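Local coordinates for methyltransferase domain-containing protein (Serratia marcescens, PDB 7CLF) that probably transfers a methyl group from S-adenosyl-L-methionine to a hydroxyl of its substrate, as a dimerising O-methyltransferase with a Rossmann-like catalytic domain, at residues A[194-199]-A[219-224]. Sequence-based numbering, arbitrary orientation.
Sequences ALAICE and RIDVVE. With SAH (S-adenosyl-L-homocysteine), chain D.
Strands 194-199 and 220-224 run parallel, their axes 25° apart and 4.4 Å at closest approach, with helix 201-213 making the beta-alpha-beta crossover between them. Residues 220-224 form an outermost strand of the seven-stranded sheet, while 194-199 also pairs with strand 171-175. Four backbone hydrogen bonds join the two: Leu195 O accepts from Asp221 N, Asp221 O from Ile197 N, Ile197 O from Val223 N at a short 2.6 Å, and Val223 O from Glu199 N at 3.0 Å. A water bridges Leu195 N and Arg219 O.

Leu195, Ile197 and Ile220 share the face packed by helices 181-189 and 201-213, where branched aliphatic chains suit a buried layer. CD1 of Ile197 meets CG2 of Ile220 at 3.6 Å; with CG1 of Ile220 beside its backbone N (chi1 -55°), CG2 is the branch turned to Ile197. On the other face small Ala196 sits beside Asp221, their CB atoms 4.1 Å apart, and the exposed outer strand lets the Asp221 carboxylate stay solvated. Beta-branched Val223, suited to an extended strand, sets CB 3.5 Å from Ile197 O.

At Glu199 a bend at chi2 (-77°) carries the carboxylate beyond the strand end, where OE1 accepts from SAH O3' at 2.7 Å and OE2 from O2' at 2.8 Å. Gly178 N also donates a hydrogen bond to OE1. The Glu199 N bond to Val223 O thus fixes the backbone of an acidic strand end that grips both ribose hydroxyls, the classic cofactor-binding feature of Rossmann-like methyltransferases.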
# COMPACT_ATOMS: atom_id res chain seq x y z
N ALA A 194 -40.40 12.44 14.08
CA ALA A 194 -40.02 11.14 14.61
C ALA A 194 -38.79 10.62 13.87
O ALA A 194 -38.67 10.76 12.64
CB ALA A 194 -41.17 10.15 14.49
N LEU A 195 -37.86 10.03 14.62
CA LEU A 195 -36.62 9.50 14.08
C LEU A 195 -36.47 8.04 14.46
O LEU A 195 -36.66 7.68 15.63
CB LEU A 195 -35.42 10.28 14.61
CG LEU A 195 -35.40 11.74 14.18
CD1 LEU A 195 -34.56 12.54 15.13
CD2 LEU A 195 -34.89 11.85 12.76
N ALA A 196 -36.12 7.21 13.48
CA ALA A 196 -35.84 5.81 13.72
C ALA A 196 -34.69 5.37 12.83
O ALA A 196 -34.47 5.92 11.76
CB ALA A 196 -37.07 4.92 13.45
N ILE A 197 -33.95 4.36 13.29
CA ILE A 197 -32.90 3.72 12.52
C ILE A 197 -33.24 2.24 12.36
O ILE A 197 -33.71 1.59 13.30
CB ILE A 197 -31.52 3.87 13.20
CG1 ILE A 197 -31.14 5.34 13.27
CG2 ILE A 197 -30.47 3.04 12.46
CD1 ILE A 197 -30.10 5.68 14.33
N CYS A 198 -32.99 1.71 11.16
CA CYS A 198 -33.06 0.28 10.89
C CYS A 198 -31.67 -0.24 10.59
O CYS A 198 -31.06 0.16 9.60
CB CYS A 198 -33.99 -0.05 9.73
SG CYS A 198 -34.16 -1.85 9.61
N GLU A 199 -31.16 -1.13 11.44
CA GLU A 199 -29.78 -1.60 11.27
C GLU A 199 -29.68 -3.10 11.51
O GLU A 199 -30.59 -3.74 12.06
CB GLU A 199 -28.82 -0.85 12.20
CG GLU A 199 -28.04 0.24 11.49
CD GLU A 199 -26.89 -0.30 10.64
OE1 GLU A 199 -26.12 0.54 10.14
OE2 GLU A 199 -26.75 -1.54 10.47
N ARG A 219 -35.04 9.67 22.02
CA ARG A 219 -35.36 10.45 20.83
C ARG A 219 -35.28 9.67 19.52
O ARG A 219 -36.02 10.00 18.58
CB ARG A 219 -34.42 11.67 20.73
CG ARG A 219 -34.70 12.61 19.57
CD ARG A 219 -35.93 13.47 19.84
NE ARG A 219 -35.96 14.67 19.01
CZ ARG A 219 -35.14 15.73 19.16
NH1 ARG A 219 -34.20 15.74 20.11
NH2 ARG A 219 -35.25 16.78 18.37
N ILE A 220 -34.39 8.69 19.40
CA ILE A 220 -34.18 7.95 18.16
C ILE A 220 -34.47 6.47 18.42
O ILE A 220 -33.78 5.83 19.22
CB ILE A 220 -32.75 8.13 17.61
CG1 ILE A 220 -32.42 9.62 17.43
CG2 ILE A 220 -32.60 7.37 16.29
CD1 ILE A 220 -30.91 9.93 17.41
N ASP A 221 -35.47 5.94 17.73
CA ASP A 221 -35.82 4.52 17.86
C ASP A 221 -34.90 3.66 16.99
O ASP A 221 -34.63 4.00 15.83
CB ASP A 221 -37.28 4.30 17.47
CG ASP A 221 -37.72 2.88 17.69
OD1 ASP A 221 -37.27 2.25 18.67
OD2 ASP A 221 -38.50 2.37 16.86
N VAL A 222 -34.42 2.56 17.55
CA VAL A 222 -33.52 1.66 16.84
C VAL A 222 -34.26 0.35 16.57
O VAL A 222 -34.70 -0.32 17.51
CB VAL A 222 -32.22 1.41 17.62
CG1 VAL A 222 -31.33 0.41 16.86
CG2 VAL A 222 -31.49 2.71 17.85
N VAL A 223 -34.36 -0.01 15.29
CA VAL A 223 -35.12 -1.18 14.84
C VAL A 223 -34.15 -2.12 14.13
O VAL A 223 -33.50 -1.73 13.16
CB VAL A 223 -36.25 -0.77 13.89
CG1 VAL A 223 -36.92 -1.97 13.30
CG2 VAL A 223 -37.25 0.12 14.60
N GLU A 224 -34.06 -3.35 14.61
CA GLU A 224 -33.24 -4.33 13.91
C GLU A 224 -33.96 -4.83 12.67
O GLU A 224 -35.18 -5.02 12.68
CB GLU A 224 -32.89 -5.51 14.83
CG GLU A 224 -32.06 -5.11 16.05
CD GLU A 224 -31.38 -6.31 16.71
OE1 GLU A 224 -31.31 -7.38 16.06
OE2 GLU A 224 -30.94 -6.18 17.87
N SAH D . -25.36 5.38 6.51
CA SAH D . -24.03 5.61 7.08
CB SAH D . -23.20 4.31 7.13
CG SAH D . -22.92 3.55 5.84
SD SAH D . -22.01 1.98 6.14
C SAH D . -23.32 6.68 6.27
O SAH D . -23.92 7.29 5.38
OXT SAH D . -22.15 6.99 6.52
C5' SAH D . -23.38 0.93 5.60
C4' SAH D . -24.32 0.51 6.73
O4' SAH D . -25.36 -0.30 6.19
C3' SAH D . -23.60 -0.34 7.77
O3' SAH D . -23.73 0.24 9.03
C2' SAH D . -24.31 -1.68 7.73
O2' SAH D . -24.49 -2.24 9.01
C1' SAH D . -25.63 -1.36 7.07
N9 SAH D . -26.16 -2.53 6.35
C8 SAH D . -25.49 -3.35 5.48
N7 SAH D . -26.35 -4.31 5.04
C5 SAH D . -27.55 -4.10 5.62
C6 SAH D . -28.76 -4.78 5.53
N6 SAH D . -28.86 -5.85 4.73
N1 SAH D . -29.84 -4.33 6.26
C2 SAH D . -29.72 -3.22 7.06
N3 SAH D . -28.50 -2.55 7.16
C4 SAH D . -27.45 -2.99 6.45
O HOH W 1 -38.74 8.95 17.51